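Local coordinates for hydrazine synthase gamma subunit (Candidatus Kuenenia stuttgartiensis, PDB 5C2V), which reduces nitric oxide to hydroxylamine, the first half-reaction of the hydrazine synthase complex, using two c-type hemes, one apparently catalytic and the other probably for electron transfer, at residues K92-L100 with Y150-G158. Numbering follows the deposited sequence.
With CA (calcium ion), chain T; HEC (heme c), chain V.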
ATOM      1  N   LYS C  92      25.473 -36.269 -28.681  1.00 53.01           N
ATOM      2  CA  LYS C  92      26.099 -37.067 -29.731  1.00 53.92           C
ATOM      3  C   LYS C  92      27.353 -36.429 -30.321  1.00 55.46           C
ATOM      4  O   LYS C  92      27.406 -35.222 -30.554  1.00 50.58           O
ATOM      5  CB  LYS C  92      25.094 -37.341 -30.852  1.00 61.28           C
ATOM      6  CG  LYS C  92      24.484 -38.732 -30.814  1.00 56.65           C
ATOM      7  CD  LYS C  92      25.530 -39.794 -31.114  1.00 60.22           C
ATOM      8  CE  LYS C  92      24.923 -41.187 -31.132  1.00 52.63           C
ATOM      9  NZ  LYS C  92      25.937 -42.238 -31.424  1.00 71.14           N
ATOM     10  N   TYR C  93      28.360 -37.265 -30.557  1.00 53.62           N
ATOM     11  CA  TYR C  93      29.579 -36.854 -31.240  1.00 43.11           C
ATOM     12  C   TYR C  93      29.312 -36.860 -32.745  1.00 44.77           C
ATOM     13  O   TYR C  93      29.020 -37.908 -33.320  1.00 62.86           O
ATOM     14  CB  TYR C  93      30.725 -37.800 -30.867  1.00 59.03           C
ATOM     15  CG  TYR C  93      32.105 -37.371 -31.309  1.00 62.63           C
ATOM     16  CD1 TYR C  93      32.857 -36.487 -30.547  1.00 50.78           C
ATOM     17  CD2 TYR C  93      32.670 -37.877 -32.471  1.00 53.13           C
ATOM     18  CE1 TYR C  93      34.126 -36.106 -30.941  1.00 48.74           C
ATOM     19  CE2 TYR C  93      33.936 -37.502 -32.870  1.00 55.96           C
ATOM     20  CZ  TYR C  93      34.658 -36.612 -32.105  1.00 60.13           C
ATOM     21  OH  TYR C  93      35.921 -36.234 -32.504  1.00 62.71           O
ATOM     22  N   ILE C  94      29.406 -35.695 -33.380  1.00 41.71           N
ATOM     23  CA  ILE C  94      28.921 -35.548 -34.754  1.00 55.00           C
ATOM     24  C   ILE C  94      29.978 -35.658 -35.860  1.00 52.23           C
ATOM     25  O   ILE C  94      29.657 -35.464 -37.032  1.00 58.50           O
ATOM     26  CB  ILE C  94      28.170 -34.207 -34.937  1.00 44.40           C
ATOM     27  CG1 ILE C  94      29.045 -33.025 -34.527  1.00 53.20           C
ATOM     28  CG2 ILE C  94      26.877 -34.208 -34.139  1.00 52.14           C
ATOM     29  CD1 ILE C  94      28.399 -31.679 -34.784  1.00 48.10           C
ATOM     30  N   ARG C  95      31.227 -35.951 -35.509  1.00 53.81           N
ATOM     31  CA  ARG C  95      32.230 -36.217 -36.540  1.00 47.11           C
ATOM     32  C   ARG C  95      31.939 -37.551 -37.223  1.00 50.00           C
ATOM     33  O   ARG C  95      31.653 -38.545 -36.555  1.00 43.35           O
ATOM     34  CB  ARG C  95      33.645 -36.229 -35.960  1.00 39.28           C
ATOM     35  CG  ARG C  95      34.158 -34.883 -35.477  1.00 64.63           C
ATOM     36  CD  ARG C  95      34.200 -33.860 -36.601  1.00 53.33           C
ATOM     37  NE  ARG C  95      35.002 -32.694 -36.243  1.00 63.49           N
ATOM     38  CZ  ARG C  95      36.261 -32.506 -36.629  1.00 58.36           C
ATOM     39  NH1 ARG C  95      36.861 -33.401 -37.399  1.00 63.38           N
ATOM     40  NH2 ARG C  95      36.916 -31.416 -36.253  1.00 60.57           N
ATOM     41  N   GLY C  96      32.011 -37.563 -38.551  1.00 53.01           N
ATOM     42  CA  GLY C  96      31.767 -38.770 -39.323  1.00 62.87           C
ATOM     43  C   GLY C  96      30.371 -39.329 -39.124  1.00 63.69           C
ATOM     44  O   GLY C  96      30.197 -40.526 -38.897  1.00 60.50           O
ATOM     45  N   GLY C  97      29.371 -38.458 -39.215  1.00 56.86           N
ATOM     46  CA  GLY C  97      28.000 -38.843 -38.941  1.00 69.74           C
ATOM     47  C   GLY C  97      27.300 -39.587 -40.062  1.00 67.23           C
ATOM     48  O   GLY C  97      26.442 -40.432 -39.807  1.00 78.13           O
ATOM     49  N   ARG C  98      27.660 -39.278 -41.304  1.00 66.02           N
ATOM     50  CA  ARG C  98      26.967 -39.843 -42.459  1.00 72.19           C
ATOM     51  C   ARG C  98      27.313 -41.311 -42.696  1.00 71.32           C
ATOM     52  O   ARG C  98      26.570 -42.030 -43.363  1.00 62.77           O
ATOM     53  CB  ARG C  98      27.285 -39.033 -43.720  1.00 51.56           C
ATOM     54  CG  ARG C  98      28.723 -39.153 -44.202  1.00 50.03           C
ATOM     55  CD  ARG C  98      28.901 -38.513 -45.571  1.00 58.34           C
ATOM     56  NE  ARG C  98      30.253 -38.702 -46.092  1.00 77.22           N
ATOM     57  CZ  ARG C  98      30.647 -38.328 -47.305  1.00 93.78           C
ATOM     58  NH1 ARG C  98      29.793 -37.744 -48.133  1.00 69.50           N
ATOM     59  NH2 ARG C  98      31.897 -38.543 -47.692  1.00 96.98           N
ATOM     60  N   TYR C  99      28.439 -41.752 -42.146  1.00 63.57           N
ATOM     61  CA  TYR C  99      28.942 -43.096 -42.413  1.00 59.07           C
ATOM     62  C   TYR C  99      28.180 -44.186 -41.664  1.00 59.13           C
ATOM     63  O   TYR C  99      28.268 -45.360 -42.020  1.00 54.53           O
ATOM     64  CB  TYR C  99      30.429 -43.179 -42.065  1.00 58.58           C
ATOM     65  CG  TYR C  99      31.302 -42.293 -42.922  1.00 57.38           C
ATOM     66  CD1 TYR C  99      30.994 -42.069 -44.257  1.00 61.09           C
ATOM     67  CD2 TYR C  99      32.431 -41.679 -42.398  1.00 48.28           C
ATOM     68  CE1 TYR C  99      31.787 -41.260 -45.047  1.00 67.22           C
ATOM     69  CE2 TYR C  99      33.229 -40.867 -43.181  1.00 53.44           C
ATOM     70  CZ  TYR C  99      32.903 -40.661 -44.504  1.00 64.31           C
ATOM     71  OH  TYR C  99      33.694 -39.854 -45.288  1.00 72.82           O
ATOM     72  N   LEU C 100      27.433 -43.806 -40.632  1.00 62.09           N
ATOM     73  CA  LEU C 100      26.735 -44.799 -39.819  1.00 46.71           C
ATOM     74  C   LEU C 100      25.295 -44.432 -39.461  1.00 59.51           C
ATOM     75  O   LEU C 100      25.026 -43.991 -38.342  1.00 76.83           O
ATOM     76  CB  LEU C 100      27.522 -45.064 -38.535  1.00 46.68           C
ATOM     77  CG  LEU C 100      28.817 -45.859 -38.702  1.00 68.75           C
ATOM     78  CD1 LEU C 100      29.601 -45.869 -37.405  1.00 49.12           C
ATOM     79  CD2 LEU C 100      28.514 -47.277 -39.161  1.00 58.93           C
ATOM     80  N   TYR C 150      26.444 -29.628 -43.990  1.00 48.70           N
ATOM     81  CA  TYR C 150      27.542 -29.339 -43.073  1.00 42.58           C
ATOM     82  C   TYR C 150      27.829 -30.529 -42.166  1.00 37.42           C
ATOM     83  O   TYR C 150      28.987 -30.853 -41.899  1.00 43.55           O
ATOM     84  CB  TYR C 150      27.242 -28.104 -42.220  1.00 56.63           C
ATOM     85  CG  TYR C 150      28.198 -27.941 -41.059  1.00 47.26           C
ATOM     86  CD1 TYR C 150      29.475 -27.429 -41.253  1.00 41.62           C
ATOM     87  CD2 TYR C 150      27.830 -28.310 -39.770  1.00 36.14           C
ATOM     88  CE1 TYR C 150      30.357 -27.286 -40.199  1.00 33.59           C
ATOM     89  CE2 TYR C 150      28.706 -28.171 -38.710  1.00 39.13           C
ATOM     90  CZ  TYR C 150      29.967 -27.658 -38.929  1.00 39.51           C
ATOM     91  OH  TYR C 150      30.841 -27.517 -37.875  1.00 34.45           O
ATOM     92  N   ILE C 151      26.770 -31.170 -41.683  1.00 45.66           N
ATOM     93  CA  ILE C 151      26.919 -32.310 -40.783  1.00 56.42           C
ATOM     94  C   ILE C 151      27.555 -33.508 -41.487  1.00 59.04           C
ATOM     95  O   ILE C 151      28.429 -34.176 -40.932  1.00 55.63           O
ATOM     96  CB  ILE C 151      25.564 -32.727 -40.194  1.00 50.96           C
ATOM     97  CG1 ILE C 151      24.978 -31.577 -39.378  1.00 42.22           C
ATOM     98  CG2 ILE C 151      25.709 -33.968 -39.327  1.00 36.64           C
ATOM     99  CD1 ILE C 151      23.485 -31.515 -39.432  1.00 69.67           C
ATOM    100  N   ARG C 152      27.118 -33.766 -42.715  1.00 52.94           N
ATOM    101  CA  ARG C 152      27.633 -34.885 -43.497  1.00 43.01           C
ATOM    102  C   ARG C 152      29.091 -34.676 -43.896  1.00 48.84           C
ATOM    103  O   ARG C 152      29.822 -35.638 -44.134  1.00 55.45           O
ATOM    104  CB  ARG C 152      26.774 -35.095 -44.747  1.00 45.54           C
ATOM    105  CG  ARG C 152      25.370 -35.597 -44.452  1.00 49.66           C
ATOM    106  CD  ARG C 152      24.444 -35.429 -45.646  1.00 36.02           C
ATOM    107  NE  ARG C 152      24.845 -36.244 -46.789  1.00 70.94           N
ATOM    108  CZ  ARG C 152      24.156 -36.325 -47.922  1.00 74.48           C
ATOM    109  NH1 ARG C 152      23.028 -35.641 -48.064  1.00 51.84           N
ATOM    110  NH2 ARG C 152      24.591 -37.090 -48.915  1.00 74.00           N
ATOM    111  N   ALA C 153      29.509 -33.416 -43.961  1.00 44.50           N
ATOM    112  CA  ALA C 153      30.855 -33.075 -44.407  1.00 34.83           C
ATOM    113  C   ALA C 153      31.878 -33.165 -43.279  1.00 37.98           C
ATOM    114  O   ALA C 153      33.069 -32.938 -43.492  1.00 58.05           O
ATOM    115  CB  ALA C 153      30.867 -31.682 -45.014  1.00 34.63           C
ATOM    116  N   LEU C 154      31.412 -33.497 -42.079  1.00 48.54           N
ATOM    117  CA  LEU C 154      32.299 -33.622 -40.928  1.00 55.67           C
ATOM    118  C   LEU C 154      33.032 -34.960 -40.932  1.00 55.20           C
ATOM    119  O   LEU C 154      32.415 -36.020 -41.030  1.00 55.88           O
ATOM    120  CB  LEU C 154      31.515 -33.451 -39.625  1.00 55.15           C
ATOM    121  CG  LEU C 154      31.022 -32.031 -39.336  1.00 57.27           C
ATOM    122  CD1 LEU C 154      30.202 -31.991 -38.055  1.00 49.71           C
ATOM    123  CD2 LEU C 154      32.195 -31.063 -39.259  1.00 32.77           C
ATOM    124  N   GLU C 155      34.356 -34.897 -40.820  1.00 54.51           N
ATOM    125  CA  GLU C 155      35.200 -36.086 -40.862  1.00 60.18           C
ATOM    126  C   GLU C 155      35.913 -36.300 -39.533  1.00 46.99           C
ATOM    127  O   GLU C 155      36.102 -35.358 -38.764  1.00 58.09           O
ATOM    128  CB  GLU C 155      36.227 -35.974 -41.992  1.00 40.24           C
ATOM    129  CG  GLU C 155      35.629 -35.748 -43.373  1.00 49.03           C
ATOM    130  CD  GLU C 155      34.976 -36.993 -43.942  1.00 56.53           C
ATOM    131  OE1 GLU C 155      35.240 -38.097 -43.423  1.00 57.59           O
ATOM    132  OE2 GLU C 155      34.201 -36.866 -44.913  1.00 54.23           O
ATOM    133  N   PHE C 156      36.301 -37.544 -39.265  1.00 55.81           N
ATOM    134  CA  PHE C 156      37.009 -37.881 -38.034  1.00 58.02           C
ATOM    135  C   PHE C 156      38.343 -37.145 -37.919  1.00 61.60           C
ATOM    136  O   PHE C 156      38.998 -36.863 -38.922  1.00 61.54           O
ATOM    137  CB  PHE C 156      37.242 -39.391 -37.944  1.00 56.10           C
ATOM    138  CG  PHE C 156      35.979 -40.201 -37.854  1.00 69.68           C
ATOM    139  CD1 PHE C 156      35.193 -40.160 -36.714  1.00 68.89           C
ATOM    140  CD2 PHE C 156      35.583 -41.013 -38.905  1.00 71.94           C
ATOM    141  CE1 PHE C 156      34.030 -40.906 -36.628  1.00 61.10           C
ATOM    142  CE2 PHE C 156      34.424 -41.761 -38.824  1.00 67.79           C
ATOM    143  CZ  PHE C 156      33.647 -41.709 -37.684  1.00 58.69           C
ATOM    144  N   THR C 157      38.733 -36.831 -36.686  1.00 47.81           N
ATOM    145  CA  THR C 157      39.990 -36.138 -36.427  1.00 58.18           C
ATOM    146  C   THR C 157      41.186 -37.083 -36.463  1.00 52.55           C
ATOM    147  O   THR C 157      42.270 -36.711 -36.910  1.00 59.73           O
ATOM    148  CB  THR C 157      39.972 -35.429 -35.057  1.00 48.70           C
ATOM    149  OG1 THR C 157      39.795 -36.399 -34.017  1.00 55.56           O
ATOM    150  CG2 THR C 157      38.848 -34.411 -34.993  1.00 58.22           C
ATOM    151  N   GLY C 158      40.982 -38.308 -35.988  1.00 59.64           N
ATOM    152  CA  GLY C 158      42.068 -39.260 -35.844  1.00 51.74           C
ATOM    153  C   GLY C 158      42.707 -39.137 -34.473  1.00 64.05           C
ATOM    154  O   GLY C 158      42.705 -38.060 -33.877  1.00 72.08           O
TER
HETATM  155 CA    CA T 402      24.235 -44.843 -36.156  1.00 59.55          CA
HETATM  156 FE   HEC V 404      21.874 -32.384 -31.394  1.00 42.81          FE
HETATM  157  CHA HEC V 404      21.938 -35.820 -31.390  1.00 53.24           C
HETATM  158  CHB HEC V 404      22.657 -32.382 -34.712  1.00 64.68           C
HETATM  159  CHC HEC V 404      21.565 -28.948 -31.465  1.00 42.51           C
HETATM  160  CHD HEC V 404      21.853 -32.291 -27.969  1.00 51.73           C
HETATM  161  NA  HEC V 404      22.197 -33.847 -32.807  1.00 52.30           N
HETATM  162  C1A HEC V 404      22.254 -35.207 -32.584  1.00 42.87           C
HETATM  163  C2A HEC V 404      22.708 -35.850 -33.807  1.00 60.25           C
HETATM  164  C3A HEC V 404      22.900 -34.888 -34.724  1.00 61.53           C
HETATM  165  C4A HEC V 404      22.585 -33.616 -34.109  1.00 49.49           C
HETATM  166  CMA HEC V 404      23.374 -35.055 -36.186  1.00 40.06           C
HETATM  167  CAA HEC V 404      22.904 -37.376 -33.997  1.00 48.03           C
HETATM  168  CBA HEC V 404      24.360 -37.727 -34.301  1.00 55.47           C
HETATM  169  CGA HEC V 404      24.502 -39.211 -34.520  1.00 66.94           C
HETATM  170  O1A HEC V 404      23.502 -39.949 -34.325  1.00 61.61           O
HETATM  171  O2A HEC V 404      25.620 -39.656 -34.890  1.00 61.50           O
HETATM  172  NB  HEC V 404      22.195 -30.906 -32.804  1.00 36.01           N
HETATM  173  C1B HEC V 404      22.260 -31.184 -34.156  1.00 42.37           C
HETATM  174  C2B HEC V 404      21.834 -30.004 -34.880  1.00 43.32           C
HETATM  175  C3B HEC V 404      21.539 -29.052 -33.985  1.00 51.96           C
HETATM  176  C4B HEC V 404      21.757 -29.602 -32.662  1.00 54.55           C
HETATM  177  CMB HEC V 404      21.766 -29.889 -36.418  1.00 39.50           C
HETATM  178  CAB HEC V 404      21.040 -27.616 -34.275  1.00 28.74           C
HETATM  179  CBB HEC V 404      19.597 -27.635 -34.824  1.00 51.61           C
HETATM  180  NC  HEC V 404      21.754 -30.888 -29.977  1.00 53.14           N
HETATM  181  C1C HEC V 404      21.593 -29.539 -30.221  1.00 39.04           C
HETATM  182  C2C HEC V 404      21.322 -28.882 -28.958  1.00 41.89           C
HETATM  183  C3C HEC V 404      21.540 -29.778 -27.986  1.00 41.76           C
HETATM  184  C4C HEC V 404      21.725 -31.077 -28.610  1.00 41.12           C
HETATM  185  CMC HEC V 404      21.264 -27.347 -28.780  1.00 42.42           C
HETATM  186  CAC HEC V 404      21.452 -29.522 -26.463  1.00 43.48           C
HETATM  187  CBC HEC V 404      19.995 -29.211 -26.055  1.00 30.91           C
HETATM  188  ND  HEC V 404      21.963 -33.836 -29.904  1.00 26.76           N
HETATM  189  C1D HEC V 404      21.774 -33.541 -28.554  1.00 45.14           C
HETATM  190  C2D HEC V 404      21.473 -34.768 -27.852  1.00 43.45           C
HETATM  191  C3D HEC V 404      21.501 -35.869 -28.919  1.00 34.66           C
HETATM  192  C4D HEC V 404      21.812 -35.199 -30.162  1.00 50.09           C
HETATM  193  CMD HEC V 404      21.185 -34.933 -26.344  1.00 44.54           C
HETATM  194  CAD HEC V 404      21.240 -37.375 -28.713  1.00 44.86           C
HETATM  195  CBD HEC V 404      19.733 -37.609 -28.707  1.00 50.34           C
HETATM  196  CGD HEC V 404      19.448 -39.075 -28.528  1.00 61.98           C
HETATM  197  O1D HEC V 404      18.250 -39.460 -28.504  1.00 55.51           O
HETATM  198  O2D HEC V 404      20.422 -39.860 -28.409  1.00 52.96           O
HETATM  199  O   HOH W   1      30.081 -37.141 -41.614  1.00 54.57           O
HETATM  200  O   HOH W   2      26.468 -45.337 -35.468  1.00 54.25           O
HETATM  201  O   HOH W   3      24.431 -42.678 -35.152  1.00 81.84           O
HETATM  202  O   HOH W   4      24.044 -47.002 -37.147  1.00 67.71           O
HETATM  203  O   HOH W   5      19.815 -32.770 -31.503  1.00 37.07           O
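Arg95 and Gly96 illustrate how a loop and the chain leaving a helix can be tied through main-chain carbonyls. The Arg95 chain bends at chi2 (-60°) and brings NH1 to the carbonyl O of Glu155 (2.5 Å); NH1 approaches nearly end-on to the C=O, and the oxygen lies close to the guanidinium plane. CG2 of Thr157 covers one face of this group, while NE bonds to the carbonyl of Arg70. Gly96 N reaches Leu154 O at 2.9 Å from above the carbonyl plane, and a water held by Arg98 N lies within bonding distance of both Arg152 O and Leu154 O.

Charged and hydroxyl groups meet at the other end. Glu155 points its CB away from 92-100, but a bend at chi2 (-74°) returns the carboxylate to Tyr99, whose OH donates to the syn lone pair of Glu155 OE1 (3.0 Å). Arg98 NH2 gives a nearly straight bond to Tyr99 OH (3.3 Å). The salt bridge from Arg98 NH2 to Glu155 OE2, a long 4.0 Å, is purely electrostatic, because OE2 lies well out of the guanidinium plane and no N-H points at it.

Both segments belong to the helical lobe that holds heme 1, apparently the active-site heme: 92-100 is a loop following strand 89-90, whereas the chain leaves helix 141-152 through 150-158. Lys92 and Ile151 line the heme pocket; Lys92 O accepts a bond from His67 ND1, a second-shell hold on an axial ligand of the heme iron. The type I turn from Gly97 ends at Leu100, whose carbonyl O binds a calcium ion together with Pro102 and Asp257.

Apolar contacts join the two segments as well. CA of Gly96 sits over one face of the Phe156 ring in a CH-pi contact, 4.1 Å from its centroid. Nearer the heme, the CD1 methyls of Ile94 and Leu154 touch at 3.7 Å.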